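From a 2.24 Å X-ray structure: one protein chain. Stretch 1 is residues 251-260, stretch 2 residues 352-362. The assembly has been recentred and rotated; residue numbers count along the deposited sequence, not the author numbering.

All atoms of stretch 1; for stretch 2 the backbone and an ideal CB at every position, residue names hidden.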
# COMPACT_ATOMS: atom_id res chain seq x y z
N GLU A 251 -7.75 14.72 24.39
CA GLU A 251 -8.04 14.49 25.80
C GLU A 251 -6.90 13.75 26.48
O GLU A 251 -6.61 13.97 27.66
CB GLU A 251 -9.35 13.72 25.96
CG GLU A 251 -9.58 13.18 27.37
CD GLU A 251 -10.86 12.38 27.50
OE1 GLU A 251 -11.57 12.22 26.49
OE2 GLU A 251 -11.14 11.88 28.61
N VAL A 252 -6.26 12.82 25.77
CA VAL A 252 -5.14 12.08 26.35
C VAL A 252 -3.91 12.96 26.45
O VAL A 252 -3.28 13.07 27.51
CB VAL A 252 -4.85 10.81 25.52
CG1 VAL A 252 -3.50 10.23 25.90
CG2 VAL A 252 -5.96 9.79 25.73
N PHE A 253 -3.52 13.61 25.35
CA PHE A 253 -2.27 14.35 25.33
C PHE A 253 -2.39 15.70 26.02
O PHE A 253 -1.38 16.24 26.49
CB PHE A 253 -1.79 14.49 23.89
CG PHE A 253 -1.27 13.20 23.32
CD1 PHE A 253 -2.12 12.34 22.64
CD2 PHE A 253 0.04 12.83 23.50
CE1 PHE A 253 -1.66 11.15 22.14
CE2 PHE A 253 0.51 11.63 23.00
CZ PHE A 253 -0.34 10.79 22.31
N ALA A 254 -3.58 16.28 26.08
CA ALA A 254 -3.89 17.27 27.10
C ALA A 254 -4.10 16.58 28.44
O ALA A 254 -5.05 15.81 28.57
CB ALA A 254 -5.13 18.08 26.73
N ALA A 255 -3.20 16.84 29.39
CA ALA A 255 -3.01 16.11 30.65
C ALA A 255 -1.78 15.23 30.51
O ALA A 255 -1.42 14.50 31.44
CB ALA A 255 -4.22 15.28 31.09
N LEU A 256 -1.12 15.33 29.36
CA LEU A 256 0.13 14.62 29.09
C LEU A 256 1.24 15.61 28.75
O LEU A 256 1.82 15.55 27.66
CB LEU A 256 -0.05 13.60 27.96
CG LEU A 256 0.75 12.30 28.09
CD1 LEU A 256 0.87 11.87 29.55
CD2 LEU A 256 0.14 11.20 27.25
N PRO A 257 1.53 16.56 29.64
CA PRO A 257 2.59 17.52 29.36
C PRO A 257 3.91 16.78 29.18
O PRO A 257 4.04 15.61 29.57
CB PRO A 257 2.62 18.42 30.60
CG PRO A 257 1.31 18.17 31.28
CD PRO A 257 1.03 16.73 31.01
N ASP A 258 4.86 17.46 28.56
CA ASP A 258 6.19 16.96 28.20
C ASP A 258 6.06 16.20 26.88
O ASP A 258 7.05 15.93 26.21
CB ASP A 258 6.79 16.06 29.29
CG ASP A 258 6.86 16.75 30.63
OD1 ASP A 258 6.97 17.99 30.65
OD2 ASP A 258 6.79 16.05 31.66
N TRP A 259 4.82 15.88 26.51
CA TRP A 259 4.50 15.27 25.23
C TRP A 259 3.94 16.34 24.32
O TRP A 259 3.21 17.23 24.78
CB TRP A 259 3.48 14.14 25.38
CG TRP A 259 4.04 12.79 25.72
CD1 TRP A 259 4.40 12.34 26.95
CD2 TRP A 259 4.28 11.71 24.80
NE1 TRP A 259 4.86 11.05 26.86
CE2 TRP A 259 4.80 10.64 25.55
CE3 TRP A 259 4.11 11.55 23.43
CZ2 TRP A 259 5.15 9.43 24.97
CZ3 TRP A 259 4.46 10.35 22.85
CH2 TRP A 259 4.97 9.30 23.62
N HIS A 260 4.27 16.27 23.04
CA HIS A 260 3.65 17.13 22.04
C HIS A 260 2.95 16.26 21.01
O HIS A 260 3.56 15.35 20.44
CB HIS A 260 4.66 18.06 21.36
CG HIS A 260 4.01 19.07 20.47
ND1 HIS A 260 3.42 20.22 20.96
CD2 HIS A 260 3.83 19.10 19.13
CE1 HIS A 260 2.92 20.92 19.96
NE2 HIS A 260 3.15 20.26 18.84
N UNK A 352 -6.67 3.72 28.34
CA UNK A 352 -6.17 2.63 27.51
C UNK A 352 -5.27 3.16 26.39
O UNK A 352 -4.18 2.63 26.16
CB UNK A 352 -7.34 1.84 26.92
N UNK A 353 -5.72 4.20 25.68
CA UNK A 353 -4.89 4.78 24.63
C UNK A 353 -3.62 5.37 25.21
O UNK A 353 -2.54 5.24 24.61
CB UNK A 353 -5.67 5.85 23.86
N UNK A 354 -3.71 6.03 26.36
CA UNK A 354 -2.54 6.64 26.97
C UNK A 354 -1.53 5.59 27.42
O UNK A 354 -0.32 5.80 27.30
CB UNK A 354 -2.96 7.51 28.16
N UNK A 355 -2.01 4.47 27.96
CA UNK A 355 -1.11 3.43 28.44
C UNK A 355 -0.25 2.89 27.31
O UNK A 355 0.97 2.73 27.46
CB UNK A 355 -1.90 2.29 29.09
N UNK A 356 -0.87 2.60 26.16
CA UNK A 356 -0.11 2.13 25.01
C UNK A 356 0.92 3.16 24.58
O UNK A 356 2.06 2.81 24.25
CB UNK A 356 -1.05 1.80 23.85
N UNK A 357 0.55 4.44 24.58
CA UNK A 357 1.46 5.48 24.11
C UNK A 357 2.67 5.60 25.03
O UNK A 357 3.82 5.59 24.58
CB UNK A 357 0.73 6.82 24.02
N UNK A 358 2.43 5.71 26.34
CA UNK A 358 3.54 5.96 27.27
C UNK A 358 4.42 4.72 27.42
O UNK A 358 5.65 4.82 27.51
CB UNK A 358 3.00 6.39 28.64
N UNK A 359 3.80 3.54 27.48
CA UNK A 359 4.57 2.31 27.65
C UNK A 359 5.42 2.01 26.41
O UNK A 359 6.60 1.66 26.53
CB UNK A 359 3.63 1.14 27.94
N UNK A 360 4.83 2.15 25.22
CA UNK A 360 5.56 1.87 23.99
C UNK A 360 6.78 2.78 23.84
O UNK A 360 7.85 2.33 23.43
CB UNK A 360 4.63 2.03 22.78
N UNK A 361 6.62 4.07 24.17
CA UNK A 361 7.70 5.03 23.93
C UNK A 361 8.85 4.85 24.92
O UNK A 361 9.99 5.23 24.60
CB UNK A 361 7.16 6.46 24.02
N UNK A 362 8.59 4.31 26.10
CA UNK A 362 9.60 4.19 27.15
C UNK A 362 10.28 2.82 27.20
O UNK A 362 11.30 2.69 27.87
CB UNK A 362 8.96 4.48 28.51

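Stretch 2 is helical throughout, so its side chains fan out around an axis and only some can meet stretch 1, whose Val-252, Phe-253, Leu-256 and Trp-259 offer carbon surfaces.

Position 352 points its CA-to-CB bond away from stretch 1, which sets no demand on it; many residues would do. It is Arg-352, its NH2 hydrogen-bonded elsewhere in the structure.

At 353 the bond points toward stretch 1, and the ideal CB lies 4.4 Å from Val-252 CG2. With the Phe-253 ring farther out, within range of a longer side chain, a branched or long apolar chain would suit: leucine, isoleucine or methionine. Leu-353 (chi1 t, chi2 m) brings CD1 to 3.8 Å from Val-252 CG1 and 4.3 Å from Phe-253 CE1, so one methyl touches both residues.

Position 354 points sideways, with its ideal CB already 3.6 Å from Val-252 CG1 and 4.9 Å from Leu-256 CD2. Stretch 1 provides methyls here but no charge nearby, so an aliphatic residue would fit, as would a long polar one whose methylenes cover the methyls. Arg-354 is of the second kind: its CB packs 3.5 Å from Val-252 CG1 and its CG 3.8 Å from Leu-256 CD2, while the guanidinium extends beyond without a hydrogen bond to stretch 1.

Positions 355 and 356 have nothing of stretch 1 within reach of their ideal CB atoms, so stretch 1 sets no demand here; any residue a helix tolerates would do as far as this contact goes. Both are alanine, Ala-355 and Ala-356, a residue that favours helices.

Position 357 points toward stretch 1, its ideal CB 4.4 Å from Phe-253 CZ and 4.9 Å from Trp-259 CH2. A compact apolar residue is the natural choice, valine or isoleucine for instance. Val-357, with chi1 t, places CG1 3.8 Å from Phe-253 CZ and 3.5 Å from Trp-259 CH2. This methyl lies over the face of the indole's six-membered ring, making a CH-pi contact.

At 358 the bond runs sideways, 5.2 Å from Trp-259 CZ2 at the ideal CB, and many residues could be accommodated. Val-358 makes its closest approach through the backbone, CA to Trp-259 CZ2 at 4.5 Å.

Positions 359 and 360 lie beyond contact, leaving polar or apolar residues possible; they are Glu-359 and Leu-360.

Position 361 points toward stretch 1 with its ideal CB just 3.6 Å from Trp-259 CH2, which favours a small side chain. Ala-361 sets its methyl at the indole edge, CB to CH2 of Trp-259 at 3.6 Å.

Position 362 points sideways, out of contact, so stretch 1 leaves the choice open; a small polar residue is one of several possibilities. Ser-362 turns its OG back to donate to Val-358 O at 2.8 Å.

Stretch 2 (352-362) RLRAAVVELAS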
# COMPACT_ATOMS: atom_id res chain seq x y z
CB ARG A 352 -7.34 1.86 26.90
CG ARG A 352 -7.96 0.76 27.73
CD ARG A 352 -9.11 0.18 26.92
NE ARG A 352 -8.70 -0.35 25.62
CZ ARG A 352 -9.54 -0.66 24.64
NH1 ARG A 352 -9.08 -1.13 23.48
NH2 ARG A 352 -10.85 -0.52 24.81
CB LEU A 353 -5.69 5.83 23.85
CG LEU A 353 -5.10 6.63 22.66
CD1 LEU A 353 -4.08 7.71 23.05
CD2 LEU A 353 -4.51 5.68 21.63
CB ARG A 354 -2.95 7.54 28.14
CG ARG A 354 -1.79 8.31 28.76
CD ARG A 354 -2.14 8.81 30.14
NE ARG A 354 -2.51 7.72 31.03
CZ ARG A 354 -1.66 7.09 31.83
NH1 ARG A 354 -2.09 6.10 32.60
NH2 ARG A 354 -0.38 7.45 31.87
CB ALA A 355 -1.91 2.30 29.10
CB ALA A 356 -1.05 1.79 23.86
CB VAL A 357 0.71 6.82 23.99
CG1 VAL A 357 1.69 7.98 23.90
CG2 VAL A 357 -0.21 6.80 22.79
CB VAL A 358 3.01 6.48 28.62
CG1 VAL A 358 2.14 5.44 29.32
CG2 VAL A 358 4.16 6.92 29.51
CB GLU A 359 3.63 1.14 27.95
CG GLU A 359 3.24 1.04 29.41
CD GLU A 359 1.86 0.44 29.60
OE1 GLU A 359 1.45 -0.38 28.76
OE2 GLU A 359 1.19 0.80 30.60
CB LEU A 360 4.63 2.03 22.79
CG LEU A 360 4.52 0.86 21.81
CD1 LEU A 360 4.25 -0.42 22.56
CD2 LEU A 360 3.41 1.14 20.83
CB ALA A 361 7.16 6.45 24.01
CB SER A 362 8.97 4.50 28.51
OG SER A 362 7.89 3.63 28.78
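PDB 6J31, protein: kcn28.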